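Local coordinates for protein (adenylosuccinate lyase) (Thermotoga maritima, PDB 1C3C) that catalyses two fumarate-releasing steps of de novo purine biosynthesis, converting SAICAR to AICAR and adenylosuccinate to AMP, at residues K41-R46 / G81-F86; V25-T30 / R46-A51. One frame throughout, in Å; residues are numbered along the deposited sequence.

Contact 1: residues K41-R46 / G81-F86; sequences KGVTER and GEDSRF
R46 and D83 illustrate the side-on form of the arginine–carboxylate pair, in which two nitrogens of the guanidinium each serve a different oxygen. R46 NE donates to D83 OD2 at 2.8 Å, and R46 NH1 donates to D83 OD1, also at 2.8 Å. Each oxygen receives its hydrogen on the syn lone pair, and the NH1 bond is almost straight at 175°. The two planes lie only 17° apart, an orientation that both bonds fix against rotation. R46 reaches this position because its chain bends at the CG–CD bond (chi3 -59°), folding the guanidinium back along its own helix until G42 O and V43 CA sit off-centre over one face.

V43 supplies the apolar half of the contact. Its CG2 methyl touches both acid and ring, 3.6 Å from D83 OD1 and 3.7 Å from F86 CD1, while CG1 meets the CB of F86. V43 and F86 cross at about a right angle, with the methyl approaching the ring obliquely. R85 CB covers one ring face. With D83 replaced by an alanine, the R46 guanidinium is likely to lose its countercharge and both in-plane bonds, and to be set free to swing.

The bidentate salt bridge and the valine–phenylalanine contact hold the 3-10 turn that follows helix 68-80 against the first turn of helix 43-50, with G42 at its N-cap, in the mostly helical chain of this lyase.

Contact 2: residues V25-T30 / R46-A51; sequences VELAVT and RIRNNA
The flat group at the boundary between L27 and R48 is the guanidinium of R48, and L27 CD1 comes to it obliquely, 4.3 Å from R48 NE. No hydrogen bond crosses between the two segments; the helices meet through methyl groups, with the arginine chain along the margin. The R48 side chain starts out extended, CG anti to the backbone N (chi1 -175°), and the later turn at chi3 (-68°) brings NE toward the leucine.

L27 does most of the bridging. Its two methyls divide the work: CD1 faces R48, whereas CD2 lies 3.7 Å from I47 CG2 and 3.9 Å from R48 N, pressing on side chain and backbone together. L27 and I47 slide past each other in opposite directions. One turn along, T30 CG2 and I47 CD1 meet tip to tip at 4.2 Å, a looser touch. The T30 hydroxyl has a polar partner in T44 OG1 beyond the segment, which leaves the CG2 methyl to serve the apolar seam.

Helices 15-35 and 43-50 run nearly antiparallel here, at 160° between their directions and 10.7 Å at closest approach of the local axes. Helix 15-35 also rests, through V25, E26, A28 and V29, against helices 93-129, 68-80 and 191-200, while A51 and N50 reach helix 68-80.

In the fold
Following the chain from the N terminus, helix 15-35 ends in a loop that turns back into helix 43-50, and contact 2 closes this short hairpin. The chain then passes through helices 55-65 and 68-80 before contact 1 brings the turn after them back to the start of helix 43-50, closing a wider and mostly helical loop. The two closures cross, since their segments alternate, and R46 belongs to both. Their centres are about 8 Å apart, and D83 CB packs on I47 CG1 at 3.8 Å. Helix 43-50 thus packs on helix 15-35 along one side and on the connection to helix 93-129 along an adjoining one, far from the centre of the elongated chain.

Contact 1: residues K41-R46 / G81-F86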
ATOM      1  N   LYS A  41      17.807 -47.516  15.868  1.00 24.82           N
ATOM      2  CA  LYS A  41      16.895 -47.372  16.989  1.00 25.88           C
ATOM      3  C   LYS A  41      17.587 -46.677  18.167  1.00 25.42           C
ATOM      4  O   LYS A  41      18.732 -46.997  18.458  1.00 26.90           O
ATOM      5  CB  LYS A  41      16.407 -48.750  17.447  1.00 27.07           C
ATOM      6  N   GLY A  42      16.926 -45.714  18.785  1.00 23.15           N
ATOM      7  CA  GLY A  42      17.443 -44.984  19.918  1.00 22.71           C
ATOM      8  C   GLY A  42      18.030 -43.625  19.615  1.00 21.59           C
ATOM      9  O   GLY A  42      18.198 -42.845  20.573  1.00 21.96           O
ATOM     10  N   VAL A  43      18.299 -43.303  18.337  1.00 19.36           N
ATOM     11  CA  VAL A  43      18.926 -42.021  18.046  1.00 18.25           C
ATOM     12  C   VAL A  43      18.100 -40.843  18.528  1.00 17.48           C
ATOM     13  O   VAL A  43      18.597 -39.885  19.112  1.00 16.89           O
ATOM     14  CB  VAL A  43      19.212 -41.871  16.521  1.00 18.53           C
ATOM     15  CG1 VAL A  43      19.542 -40.435  16.153  1.00 18.47           C
ATOM     16  CG2 VAL A  43      20.370 -42.832  16.188  1.00 19.19           C
ATOM     17  N   THR A  44      16.785 -40.863  18.253  1.00 16.69           N
ATOM     18  CA  THR A  44      15.946 -39.687  18.492  1.00 17.26           C
ATOM     19  C   THR A  44      15.909 -39.379  19.991  1.00 17.33           C
ATOM     20  O   THR A  44      16.078 -38.249  20.403  1.00 15.56           O
ATOM     21  CB  THR A  44      14.528 -39.914  17.950  1.00 17.85           C
ATOM     22  OG1 THR A  44      14.615 -40.040  16.497  1.00 18.77           O
ATOM     23  CG2 THR A  44      13.622 -38.711  18.220  1.00 18.19           C
ATOM     24  N   GLU A  45      15.770 -40.448  20.785  1.00 18.69           N
ATOM     25  CA  GLU A  45      15.714 -40.224  22.243  1.00 20.70           C
ATOM     26  C   GLU A  45      17.022 -39.640  22.744  1.00 20.00           C
ATOM     27  O   GLU A  45      16.997 -38.745  23.622  1.00 20.02           O
ATOM     28  CB  GLU A  45      15.330 -41.559  22.891  1.00 23.14           C
ATOM     29  CG  GLU A  45      15.250 -41.440  24.429  1.00 25.61           C
ATOM     30  N   ARG A  46      18.160 -40.129  22.221  1.00 18.15           N
ATOM     31  CA  ARG A  46      19.443 -39.589  22.705  1.00 17.96           C
ATOM     32  C   ARG A  46      19.624 -38.130  22.344  1.00 16.70           C
ATOM     33  O   ARG A  46      20.117 -37.286  23.117  1.00 15.95           O
ATOM     34  CB  ARG A  46      20.623 -40.412  22.118  1.00 18.96           C
ATOM     35  CG  ARG A  46      20.639 -41.842  22.712  1.00 20.16           C
ATOM     36  CD  ARG A  46      21.971 -42.502  22.373  1.00 21.65           C
ATOM     37  NE  ARG A  46      22.236 -42.599  20.945  1.00 22.18           N
ATOM     38  CZ  ARG A  46      22.032 -43.691  20.207  1.00 23.09           C
ATOM     39  NH1 ARG A  46      22.350 -43.665  18.901  1.00 22.71           N
ATOM     40  NH2 ARG A  46      21.535 -44.777  20.772  1.00 22.86           N
ATOM     41  N   GLY A  81      27.332 -35.823  20.049  1.00 22.11           N
ATOM     42  CA  GLY A  81      28.274 -36.937  19.811  1.00 24.07           C
ATOM     43  C   GLY A  81      28.104 -37.556  18.421  1.00 24.92           C
ATOM     44  O   GLY A  81      27.849 -36.847  17.441  1.00 24.14           O
ATOM     45  N   GLU A  82      28.193 -38.878  18.320  1.00 25.57           N
ATOM     46  CA  GLU A  82      28.176 -39.556  17.015  1.00 28.19           C
ATOM     47  C   GLU A  82      26.792 -39.541  16.372  1.00 25.20           C
ATOM     48  O   GLU A  82      26.626 -39.827  15.180  1.00 24.43           O
ATOM     49  CB  GLU A  82      28.591 -41.027  17.132  1.00 33.28           C
ATOM     50  CG  GLU A  82      29.934 -41.242  17.797  1.00 39.55           C
ATOM     51  CD  GLU A  82      31.136 -41.059  16.907  1.00 44.09           C
ATOM     52  OE1 GLU A  82      31.087 -40.318  15.902  1.00 45.84           O
ATOM     53  OE2 GLU A  82      32.193 -41.685  17.205  1.00 46.55           O
ATOM     54  N   ASP A  83      25.758 -39.186  17.159  1.00 21.51           N
ATOM     55  CA  ASP A  83      24.444 -39.008  16.567  1.00 20.74           C
ATOM     56  C   ASP A  83      24.374 -37.798  15.620  1.00 19.35           C
ATOM     57  O   ASP A  83      23.364 -37.671  14.914  1.00 18.48           O
ATOM     58  CB  ASP A  83      23.368 -38.888  17.641  1.00 21.53           C
ATOM     59  CG  ASP A  83      23.109 -40.224  18.325  1.00 23.43           C
ATOM     60  OD1 ASP A  83      23.274 -41.282  17.700  1.00 25.33           O
ATOM     61  OD2 ASP A  83      22.700 -40.220  19.508  1.00 23.70           O
ATOM     62  N   SER A  84      25.370 -36.938  15.547  1.00 18.51           N
ATOM     63  CA  SER A  84      25.390 -35.850  14.594  1.00 20.20           C
ATOM     64  C   SER A  84      25.342 -36.344  13.143  1.00 20.94           C
ATOM     65  O   SER A  84      24.778 -35.610  12.320  1.00 20.06           O
ATOM     66  CB  SER A  84      26.583 -34.918  14.767  1.00 22.09           C
ATOM     67  OG  SER A  84      27.755 -35.635  14.448  1.00 24.53           O
ATOM     68  N   ARG A  85      25.761 -37.588  12.878  1.00 20.44           N
ATOM     69  CA  ARG A  85      25.647 -38.154  11.537  1.00 22.51           C
ATOM     70  C   ARG A  85      24.203 -38.228  11.073  1.00 20.53           C
ATOM     71  O   ARG A  85      23.958 -38.300   9.856  1.00 21.21           O
ATOM     72  CB  ARG A  85      26.173 -39.612  11.525  1.00 26.84           C
ATOM     73  CG  ARG A  85      27.576 -39.803  12.060  1.00 32.34           C
ATOM     74  CD  ARG A  85      27.947 -41.295  12.199  1.00 36.48           C
ATOM     75  NE  ARG A  85      27.527 -41.862  13.477  1.00 39.36           N
ATOM     76  CZ  ARG A  85      27.457 -43.133  13.845  1.00 40.82           C
ATOM     77  NH1 ARG A  85      27.806 -44.102  13.000  1.00 41.97           N
ATOM     78  NH2 ARG A  85      27.032 -43.492  15.047  1.00 41.09           N
ATOM     79  N   PHE A  86      23.243 -38.339  11.993  1.00 17.72           N
ATOM     80  CA  PHE A  86      21.847 -38.570  11.662  1.00 17.61           C
ATOM     81  C   PHE A  86      20.987 -37.296  11.781  1.00 16.42           C
ATOM     82  O   PHE A  86      19.780 -37.388  11.578  1.00 16.55           O
ATOM     83  CB  PHE A  86      21.280 -39.631  12.622  1.00 19.23           C
ATOM     84  CG  PHE A  86      22.112 -40.897  12.566  1.00 22.25           C
ATOM     85  CD1 PHE A  86      22.692 -41.365  13.735  1.00 23.97           C
ATOM     86  CD2 PHE A  86      22.306 -41.565  11.374  1.00 23.47           C
ATOM     87  CE1 PHE A  86      23.452 -42.548  13.680  1.00 25.52           C
ATOM     88  CE2 PHE A  86      23.040 -42.740  11.325  1.00 24.86           C
ATOM     89  CZ  PHE A  86      23.625 -43.207  12.483  1.00 24.91           C
TER

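Contact 2: residues V25-T30 / R46-A51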
ATOM      1  N   VAL A  25      11.451 -29.392  14.784  1.00 10.50           N
ATOM      2  CA  VAL A  25      11.456 -29.920  13.403  1.00 10.60           C
ATOM      3  C   VAL A  25      12.548 -30.976  13.199  1.00 10.82           C
ATOM      4  O   VAL A  25      12.263 -32.065  12.666  1.00 10.08           O
ATOM      5  CB  VAL A  25      11.681 -28.767  12.404  1.00 10.59           C
ATOM      6  CG1 VAL A  25      11.829 -29.332  10.978  1.00 11.36           C
ATOM      7  CG2 VAL A  25      10.520 -27.780  12.462  1.00 10.90           C
ATOM      8  N   GLU A  26      13.774 -30.654  13.628  1.00 10.20           N
ATOM      9  CA  GLU A  26      14.820 -31.685  13.474  1.00 11.76           C
ATOM     10  C   GLU A  26      14.502 -33.018  14.145  1.00 11.79           C
ATOM     11  O   GLU A  26      14.852 -34.080  13.596  1.00 11.61           O
ATOM     12  CB  GLU A  26      16.111 -31.124  14.063  1.00 12.35           C
ATOM     13  CG  GLU A  26      16.693 -29.905  13.389  1.00 14.21           C
ATOM     14  CD  GLU A  26      17.386 -30.132  12.084  1.00 16.90           C
ATOM     15  OE1 GLU A  26      17.398 -31.240  11.510  1.00 18.42           O
ATOM     16  OE2 GLU A  26      17.964 -29.131  11.612  1.00 17.63           O
ATOM     17  N   LEU A  27      13.942 -32.970  15.366  1.00 11.21           N
ATOM     18  CA  LEU A  27      13.606 -34.205  16.086  1.00 12.33           C
ATOM     19  C   LEU A  27      12.452 -34.952  15.432  1.00 12.38           C
ATOM     20  O   LEU A  27      12.343 -36.173  15.517  1.00 13.03           O
ATOM     21  CB  LEU A  27      13.278 -33.935  17.560  1.00 12.84           C
ATOM     22  CG  LEU A  27      14.532 -33.579  18.399  1.00 15.00           C
ATOM     23  CD1 LEU A  27      14.131 -33.013  19.748  1.00 15.77           C
ATOM     24  CD2 LEU A  27      15.403 -34.832  18.535  1.00 16.93           C
ATOM     25  N   ALA A  28      11.510 -34.233  14.802  1.00 11.67           N
ATOM     26  CA  ALA A  28      10.461 -34.911  14.039  1.00 11.18           C
ATOM     27  C   ALA A  28      11.082 -35.663  12.866  1.00 11.05           C
ATOM     28  O   ALA A  28      10.656 -36.771  12.508  1.00 11.08           O
ATOM     29  CB  ALA A  28       9.391 -33.910  13.558  1.00 10.84           C
ATOM     30  N   VAL A  29      12.097 -35.059  12.233  1.00  9.78           N
ATOM     31  CA  VAL A  29      12.728 -35.715  11.078  1.00 10.53           C
ATOM     32  C   VAL A  29      13.519 -36.938  11.555  1.00 11.11           C
ATOM     33  O   VAL A  29      13.456 -37.998  10.889  1.00 10.37           O
ATOM     34  CB  VAL A  29      13.640 -34.718  10.333  1.00 10.70           C
ATOM     35  CG1 VAL A  29      14.505 -35.390   9.253  1.00 11.29           C
ATOM     36  CG2 VAL A  29      12.783 -33.623   9.661  1.00 10.22           C
ATOM     37  N   THR A  30      14.291 -36.791  12.647  1.00 10.95           N
ATOM     38  CA  THR A  30      15.051 -37.993  13.081  1.00 12.78           C
ATOM     39  C   THR A  30      14.077 -39.084  13.493  1.00 12.92           C
ATOM     40  O   THR A  30      14.301 -40.273  13.239  1.00 12.42           O
ATOM     41  CB  THR A  30      16.064 -37.737  14.224  1.00 14.61           C
ATOM     42  OG1 THR A  30      15.397 -37.276  15.383  1.00 16.06           O
ATOM     43  CG2 THR A  30      17.117 -36.708  13.797  1.00 13.89           C
ATOM     44  N   ARG A  46      18.160 -40.129  22.221  1.00 18.15           N
ATOM     45  CA  ARG A  46      19.443 -39.589  22.705  1.00 17.96           C
ATOM     46  C   ARG A  46      19.624 -38.130  22.344  1.00 16.70           C
ATOM     47  O   ARG A  46      20.117 -37.286  23.117  1.00 15.95           O
ATOM     48  CB  ARG A  46      20.623 -40.412  22.118  1.00 18.96           C
ATOM     49  CG  ARG A  46      20.639 -41.842  22.712  1.00 20.16           C
ATOM     50  CD  ARG A  46      21.971 -42.502  22.373  1.00 21.65           C
ATOM     51  NE  ARG A  46      22.236 -42.599  20.945  1.00 22.18           N
ATOM     52  CZ  ARG A  46      22.032 -43.691  20.207  1.00 23.09           C
ATOM     53  NH1 ARG A  46      22.350 -43.665  18.901  1.00 22.71           N
ATOM     54  NH2 ARG A  46      21.535 -44.777  20.772  1.00 22.86           N
ATOM     55  N   ILE A  47      19.276 -37.794  21.075  1.00 15.84           N
ATOM     56  CA  ILE A  47      19.396 -36.393  20.678  1.00 16.37           C
ATOM     57  C   ILE A  47      18.486 -35.501  21.514  1.00 16.73           C
ATOM     58  O   ILE A  47      18.838 -34.438  22.045  1.00 16.29           O
ATOM     59  CB  ILE A  47      19.103 -36.233  19.170  1.00 16.10           C
ATOM     60  CG1 ILE A  47      20.188 -36.969  18.352  1.00 16.34           C
ATOM     61  CG2 ILE A  47      19.061 -34.741  18.808  1.00 16.30           C
ATOM     62  CD1 ILE A  47      19.941 -36.862  16.847  1.00 15.97           C
ATOM     63  N   ARG A  48      17.252 -35.966  21.747  1.00 17.25           N
ATOM     64  CA  ARG A  48      16.311 -35.279  22.626  1.00 20.64           C
ATOM     65  C   ARG A  48      16.888 -35.031  24.026  1.00 21.10           C
ATOM     66  O   ARG A  48      16.741 -33.912  24.573  1.00 19.90           O
ATOM     67  CB  ARG A  48      14.996 -36.069  22.732  1.00 23.22           C
ATOM     68  CG  ARG A  48      13.980 -35.259  23.562  1.00 27.42           C
ATOM     69  CD  ARG A  48      12.593 -35.873  23.530  1.00 31.44           C
ATOM     70  NE  ARG A  48      11.980 -35.769  22.205  1.00 34.87           N
ATOM     71  CZ  ARG A  48      11.742 -36.815  21.413  1.00 36.06           C
ATOM     72  NH1 ARG A  48      12.054 -38.054  21.791  1.00 37.50           N
ATOM     73  NH2 ARG A  48      11.169 -36.591  20.239  1.00 36.28           N
ATOM     74  N   ASN A  49      17.616 -36.020  24.552  1.00 21.19           N
ATOM     75  CA  ASN A  49      18.215 -35.892  25.887  1.00 22.08           C
ATOM     76  C   ASN A  49      19.343 -34.883  25.882  1.00 21.73           C
ATOM     77  O   ASN A  49      19.576 -34.231  26.910  1.00 22.65           O
ATOM     78  CB  ASN A  49      18.723 -37.262  26.376  1.00 23.98           C
ATOM     79  CG  ASN A  49      17.611 -38.215  26.779  1.00 26.40           C
ATOM     80  OD1 ASN A  49      16.532 -37.747  27.175  1.00 27.89           O
ATOM     81  ND2 ASN A  49      17.827 -39.513  26.693  1.00 27.03           N
ATOM     82  N   ASN A  50      20.109 -34.770  24.802  1.00 19.77           N
ATOM     83  CA  ASN A  50      21.368 -34.046  24.775  1.00 21.19           C
ATOM     84  C   ASN A  50      21.220 -32.638  24.182  1.00 21.16           C
ATOM     85  O   ASN A  50      22.001 -31.717  24.417  1.00 20.57           O
ATOM     86  CB  ASN A  50      22.371 -34.828  23.903  1.00 22.17           C
ATOM     87  CG  ASN A  50      22.952 -36.058  24.601  1.00 24.71           C
ATOM     88  OD1 ASN A  50      23.352 -35.863  25.738  1.00 24.24           O
ATOM     89  ND2 ASN A  50      23.068 -37.175  23.861  1.00 26.45           N
ATOM     90  N   ALA A  51      20.197 -32.456  23.342  1.00 21.04           N
ATOM     91  CA  ALA A  51      20.128 -31.222  22.565  1.00 22.17           C
ATOM     92  C   ALA A  51      19.492 -30.128  23.428  1.00 24.18           C
ATOM     93  O   ALA A  51      18.304 -30.175  23.754  1.00 24.69           O
ATOM     94  CB  ALA A  51      19.351 -31.398  21.271  1.00 21.94           C
TER